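Local coordinates for protein dihydroneopterin aldolase (Burkholderia thailandensis, PDB 3V9O) that belongs to the dihydroneopterin aldolase family, forms an assembly of four subunits and holds guanine in a pocket at a subunit interface, at residues 94-98 against 116-120; 21-27 against 53-59. All coordinates share one frame. Where two conformers were deposited one is given. Residue numbers count along the deposited sequence, not the author numbering.

Contact 1. Residues 94-98 against 116-120. With GUN (guanine), chain G.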
loop_
_atom_site.group_PDB
_atom_site.type_symbol
_atom_site.label_atom_id
_atom_site.label_comp_id
_atom_site.label_asym_id
_atom_site.label_seq_id
_atom_site.Cartn_x
_atom_site.Cartn_y
_atom_site.Cartn_z
ATOM N N GLN A 94 17.982 13.643 6.485
ATOM C CA GLN A 94 16.543 13.406 6.414
ATOM C C GLN A 94 15.997 13.021 7.787
ATOM O O GLN A 94 14.901 13.470 8.128
ATOM C CB GLN A 94 16.202 12.301 5.407
ATOM C CG GLN A 94 16.462 12.729 3.951
ATOM C CD GLN A 94 15.639 11.899 2.979
ATOM O OE1 GLN A 94 14.440 11.730 3.132
ATOM N NE2 GLN A 94 16.280 11.356 1.932
ATOM N N GLU A 95 16.715 12.230 8.576
ATOM C CA GLU A 95 16.249 11.863 9.914
ATOM C C GLU A 95 15.985 13.091 10.758
ATOM O O GLU A 95 15.005 13.115 11.489
ATOM C CB GLU A 95 17.274 11.009 10.650
ATOM C CG GLU A 95 17.369 9.547 10.148
ATOM C CD GLU A 95 18.232 9.344 8.899
ATOM O OE1 GLU A 95 18.615 10.293 8.173
ATOM O OE2 GLU A 95 18.550 8.173 8.635
ATOM N N THR A 96 16.835 14.101 10.649
ATOM C CA THR A 96 16.626 15.320 11.462
ATOM C C THR A 96 15.281 15.965 11.134
ATOM O O THR A 96 14.513 16.298 12.036
ATOM C CB THR A 96 17.755 16.253 11.244
ATOM O OG1 THR A 96 18.961 15.616 11.710
ATOM C CG2 THR A 96 17.568 17.549 12.003
ATOM N N LEU A 97 14.935 16.065 9.862
ATOM C CA LEU A 97 13.675 16.674 9.467
ATOM C C LEU A 97 12.524 15.766 9.806
ATOM O O LEU A 97 11.515 16.250 10.366
ATOM C CB LEU A 97 13.739 16.931 7.952
ATOM C CG LEU A 97 12.440 17.520 7.371
ATOM C CD1 LEU A 97 12.095 18.851 7.949
ATOM C CD2 LEU A 97 12.539 17.619 5.793
ATOM N N CYS A 98 12.615 14.488 9.478
ATOM C CA CYS A 98 11.527 13.579 9.716
ATOM C C CYS A 98 11.178 13.481 11.199
ATOM O O CYS A 98 9.988 13.527 11.546
ATOM C CB CYS A 98 11.943 12.213 9.149
ATOM S SG CYS A 98 10.598 11.006 9.082
ATOM N N VAL A 116 5.374 9.764 9.580
ATOM C CA VAL A 116 5.981 10.797 8.733
ATOM C C VAL A 116 7.054 10.149 7.888
ATOM O O VAL A 116 7.847 9.347 8.370
ATOM C CB VAL A 116 6.674 11.871 9.541
ATOM C CG1 VAL A 116 7.242 12.966 8.585
ATOM C CG2 VAL A 116 5.713 12.479 10.558
ATOM N N SER A 117 7.023 10.435 6.588
ATOM C CA SER A 117 8.132 10.084 5.700
ATOM C C SER A 117 8.630 11.351 5.020
ATOM O O SER A 117 7.854 12.251 4.644
ATOM C CB SER A 117 7.788 8.989 4.667
ATOM O OG SER A 117 6.812 9.455 3.745
ATOM N N THR A 118 9.932 11.388 4.826
ATOM C CA THR A 118 10.579 12.355 3.924
ATOM C C THR A 118 11.303 11.580 2.847
ATOM O O THR A 118 11.720 10.442 3.075
ATOM C CB THR A 118 11.598 13.287 4.673
ATOM O OG1 THR A 118 12.629 12.461 5.233
ATOM C CG2 THR A 118 10.889 14.034 5.864
ATOM N N GLU A 119 11.428 12.177 1.651
ATOM C CA GLU A 119 12.224 11.510 0.608
ATOM C C GLU A 119 12.769 12.560 -0.302
ATOM O O GLU A 119 12.243 13.655 -0.479
ATOM C CB GLU A 119 11.375 10.454 -0.117
ATOM C CG GLU A 119 10.259 11.077 -0.978
ATOM C CD GLU A 119 9.220 10.101 -1.449
ATOM O OE1 GLU A 119 8.860 9.203 -0.676
ATOM O OE2 GLU A 119 8.656 10.317 -2.551
ATOM N N LYS A 120 13.885 12.167 -0.953
ATOM C CA LYS A 120 14.534 12.988 -1.963
ATOM C C LYS A 120 14.385 12.335 -3.309
ATOM O O LYS A 120 15.078 11.331 -3.627
ATOM C CB LYS A 120 16.035 13.096 -1.653
ATOM C CG LYS A 120 16.329 14.027 -0.551
ATOM C CD LYS A 120 17.899 14.000 -0.310
ATOM C CE LYS A 120 18.300 14.714 0.853
ATOM N NZ LYS A 120 19.853 14.831 0.794
HETATM N N9 GUN G . 23.269 9.472 3.226
HETATM C C8 GUN G . 23.308 10.740 2.662
HETATM N N7 GUN G . 22.335 11.607 3.202
HETATM C C5 GUN G . 21.751 10.818 4.175
HETATM C C6 GUN G . 20.650 11.100 5.113
HETATM O O6 GUN G . 20.053 12.184 5.210
HETATM N N1 GUN G . 20.288 10.054 5.960
HETATM C C2 GUN G . 20.855 8.783 5.877
HETATM N N2 GUN G . 20.390 7.777 6.689
HETATM N N3 GUN G . 21.902 8.501 4.987
HETATM C C4 GUN G . 22.279 9.549 4.172
#
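The guanine pocket is built in part on the first turn of helix 94-106, and this contact fixes that turn to the sheet. On the ligand side, Q94 N donates to guanine O6 (2.8 Å), while E95 takes guanine N1 on OE1 (2.8 Å) and guanine N2 on OE2 (2.7 Å); V73, D74 and Y75 of the second subunit also hydrogen-bond guanine. CA-to-CB points away from the strand in E95 but toward it in Q94, whose side chain, separately from its ligand-bound N, accepts from T118 OG1 at Q94 OE1 (2.9 Å). One turn on, C98 SG lies 3.3 Å from V116 O and 3.9 Å from V116 CG1, and T118 CG2 is 3.9 Å from both L97 CD2 and C98 CB, so T118 offers both hydroxyl and methyl. Segment axes come within 8.2 Å, N-to-C directions 145° apart, so helix and strand run roughly antiparallel. Strand 113-120 lies between strands 47-58 and 127-137, and Q94 NE2 hydrogen-bonds V130 O of the latter.

Contact 2. Residues 21-27 against 53-59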
loop_
_atom_site.group_PDB
_atom_site.type_symbol
_atom_site.label_atom_id
_atom_site.label_comp_id
_atom_site.label_asym_id
_atom_site.label_seq_id
_atom_site.Cartn_x
_atom_site.Cartn_y
_atom_site.Cartn_z
ATOM N N ASP A 21 -9.791 2.939 17.360
ATOM C CA ASP A 21 -10.781 3.910 17.755
ATOM C C ASP A 21 -10.415 5.285 17.179
ATOM O O ASP A 21 -10.931 6.293 17.660
ATOM C CB ASP A 21 -10.912 3.973 19.290
ATOM C CG ASP A 21 -9.583 4.280 19.986
ATOM O OD1 ASP A 21 -8.505 4.222 19.348
ATOM O OD2 ASP A 21 -9.627 4.525 21.228
ATOM N N CYS A 22 -9.555 5.307 16.162
ATOM C CA CYS A 22 -9.051 6.538 15.562
ATOM C C CYS A 22 -9.535 6.701 14.100
ATOM O O CYS A 22 -9.883 5.724 13.430
ATOM C CB CYS A 22 -7.517 6.557 15.499
ATOM S SG CYS A 22 -6.826 6.832 17.152
ATOM N N ARG A 23 -9.602 7.928 13.663
ATOM C CA ARG A 23 -9.576 8.220 12.216
ATOM C C ARG A 23 -8.178 8.629 11.813
ATOM O O ARG A 23 -7.329 8.973 12.662
ATOM C CB ARG A 23 -10.586 9.318 11.847
ATOM C CG ARG A 23 -10.218 10.697 12.344
ATOM C CD ARG A 23 -11.229 11.770 11.811
ATOM N NE ARG A 23 -12.571 11.714 12.451
ATOM C CZ ARG A 23 -13.698 11.301 11.863
ATOM N NH1 ARG A 23 -13.739 10.822 10.660
ATOM N NH2 ARG A 23 -14.850 11.425 12.512
ATOM N N ARG A 24 -7.913 8.548 10.528
ATOM C CA ARG A 24 -6.607 8.936 9.962
ATOM C C ARG A 24 -6.769 10.189 9.147
ATOM O O ARG A 24 -7.597 10.246 8.232
ATOM C CB ARG A 24 -6.084 7.825 9.067
ATOM C CG ARG A 24 -4.776 8.179 8.320
ATOM C CD ARG A 24 -4.166 6.919 7.657
ATOM N NE ARG A 24 -4.926 6.494 6.480
ATOM C CZ ARG A 24 -4.601 6.803 5.211
ATOM N NH1 ARG A 24 -3.530 7.541 4.949
ATOM N NH2 ARG A 24 -5.354 6.355 4.193
ATOM N N LEU A 25 -6.025 11.236 9.457
ATOM C CA LEU A 25 -5.917 12.425 8.619
ATOM C C LEU A 25 -4.619 12.263 7.851
ATOM O O LEU A 25 -3.655 11.747 8.402
ATOM C CB LEU A 25 -5.806 13.662 9.513
ATOM C CG LEU A 25 -6.850 13.809 10.654
ATOM C CD1 LEU A 25 -6.546 15.086 11.421
ATOM C CD2 LEU A 25 -8.262 13.851 10.134
ATOM N N TYR A 26 -4.594 12.647 6.578
ATOM C CA TYR A 26 -3.381 12.386 5.797
ATOM C C TYR A 26 -3.104 13.549 4.848
ATOM O O TYR A 26 -3.978 14.166 4.261
ATOM C CB TYR A 26 -3.450 11.027 5.082
ATOM C CG TYR A 26 -4.559 10.843 4.080
ATOM C CD1 TYR A 26 -4.372 11.190 2.727
ATOM C CD2 TYR A 26 -5.776 10.261 4.459
ATOM C CE1 TYR A 26 -5.354 10.947 1.791
ATOM C CE2 TYR A 26 -6.766 10.017 3.534
ATOM C CZ TYR A 26 -6.590 10.360 2.198
ATOM O OH TYR A 26 -7.565 10.050 1.276
ATOM N N LEU A 27 -1.787 13.756 4.688
ATOM C CA LEU A 27 -1.258 14.741 3.734
ATOM C C LEU A 27 -0.378 13.965 2.771
ATOM O O LEU A 27 0.616 13.292 3.162
ATOM C CB LEU A 27 -0.395 15.746 4.530
ATOM C CG LEU A 27 -0.021 16.964 3.684
ATOM C CD1 LEU A 27 -1.222 17.818 3.307
ATOM C CD2 LEU A 27 1.030 17.796 4.504
ATOM N N VAL A 53 2.411 12.553 5.514
ATOM C CA VAL A 53 2.081 12.543 6.964
ATOM C C VAL A 53 0.728 11.857 7.141
ATOM O O VAL A 53 -0.229 12.083 6.379
ATOM C CB VAL A 53 1.925 13.971 7.509
ATOM C CG1 VAL A 53 1.588 13.977 9.034
ATOM C CG2 VAL A 53 3.241 14.789 7.255
ATOM N N ASP A 54 0.666 11.016 8.181
ATOM C CA ASP A 54 -0.601 10.385 8.630
ATOM C C ASP A 54 -0.718 10.747 10.111
ATOM O O ASP A 54 0.194 10.549 10.919
ATOM C CB ASP A 54 -0.619 8.876 8.501
ATOM C CG ASP A 54 -0.566 8.384 7.096
ATOM O OD1 ASP A 54 -1.392 8.742 6.268
ATOM O OD2 ASP A 54 0.303 7.538 6.829
ATOM N N LEU A 55 -1.841 11.364 10.496
ATOM C CA LEU A 55 -2.096 11.688 11.881
ATOM C C LEU A 55 -3.276 10.843 12.355
ATOM O O LEU A 55 -4.345 10.851 11.707
ATOM C CB LEU A 55 -2.387 13.208 11.916
ATOM C CG LEU A 55 -2.196 14.002 13.152
ATOM C CD1 LEU A 55 -0.702 13.901 13.535
ATOM C CD2 LEU A 55 -2.532 15.456 12.792
ATOM N N PHE A 56 -3.143 10.114 13.456
ATOM C CA PHE A 56 -4.237 9.272 14.023
ATOM C C PHE A 56 -4.831 9.993 15.191
ATOM O O PHE A 56 -4.102 10.263 16.169
ATOM C CB PHE A 56 -3.749 7.863 14.350
ATOM C CG PHE A 56 -3.223 7.172 13.095
ATOM C CD1 PHE A 56 -1.901 7.341 12.653
ATOM C CD2 PHE A 56 -4.122 6.382 12.384
ATOM C CE1 PHE A 56 -1.474 6.731 11.434
ATOM C CE2 PHE A 56 -3.693 5.755 11.223
ATOM C CZ PHE A 56 -2.390 5.921 10.777
ATOM N N VAL A 57 -6.107 10.347 15.077
ATOM C CA VAL A 57 -6.807 11.102 16.118
ATOM C C VAL A 57 -8.058 10.314 16.571
ATOM O O VAL A 57 -8.768 9.743 15.703
ATOM C CB VAL A 57 -7.141 12.542 15.602
ATOM C CG1 VAL A 57 -5.864 13.245 15.192
ATOM C CG2 VAL A 57 -8.070 12.509 14.387
ATOM N N PRO A 58 -8.373 10.261 17.855
ATOM C CA PRO A 58 -9.508 9.450 18.301
ATOM C C PRO A 58 -10.834 9.922 17.697
ATOM O O PRO A 58 -11.085 11.129 17.638
ATOM C CB PRO A 58 -9.529 9.673 19.833
ATOM C CG PRO A 58 -8.052 9.922 20.131
ATOM C CD PRO A 58 -7.551 10.748 18.989
ATOM N N LEU A 59 -11.675 8.974 17.247
ATOM C CA LEU A 59 -13.046 9.301 16.867
ATOM C C LEU A 59 -13.772 10.039 17.961
ATOM O O LEU A 59 -14.559 10.943 17.696
ATOM C CB LEU A 59 -13.805 8.016 16.491
ATOM C CG LEU A 59 -13.207 7.295 15.261
ATOM C CD1 LEU A 59 -13.824 5.913 15.032
ATOM C CD2 LEU A 59 -13.380 8.146 13.992
#
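Strands 22-34 and 47-58 form an antiparallel beta hairpin with a long connection; their segment axes approach to 4.4 Å, N-to-C directions 149° apart. Hydrogen bonds join R23 with V57, L27 with V53, and L25 with L55 (L25 N to L55 O and L55 N to L25 O, both 2.8 Å). On the face carrying these residues, side chains interlock: V57 CG2 fits between R23 CG (3.5 Å) and L25 CG (4.1 Å), L55 CB is 4.2 Å from L25 CB, and L59 CD2 lies over one face of the R23 guanidinium, whose NH1 forms a salt bridge with D99 of the third subunit. From the helices, M78 packs on L25, L27 and V53, L77 on L55, and L105 on V53 and L55. On the other, more polar face, R24 CD lies 3.7 Å from CZ of its direct partner F56, R24 NE salt-bridges E133 OE1 of the third subunit, whose strand extends the sheet, and D54 OD2 pairs with R115. R24 runs diagonally to D54, its NH1 2.8 Å from D54 OD1 in a salt bridge.

Overall arrangement
Both contacts are largely buried and use the same sheet: strand 113-120 of contact 1 is the neighbour of strand 47-58 in contact 2. Their centres are about 19 Å apart on opposite sides of the chain's centre, and their nearest atoms about 5 Å apart. Contact 1 joins helix to sheet through side chains, with one hydrogen bond and 350 Å² buried; contact 2 joins strand to strand mainly through backbone hydrogen bonds and buries 756 Å². Helix 94-106 serves both, its start at contact 1 and L105 against V53 and L55. Each also reaches a subunit interface by hydrogen bonds: E119 OE1 with Y26 OH of the second subunit, Y26 OH with E119 OE1 of the third.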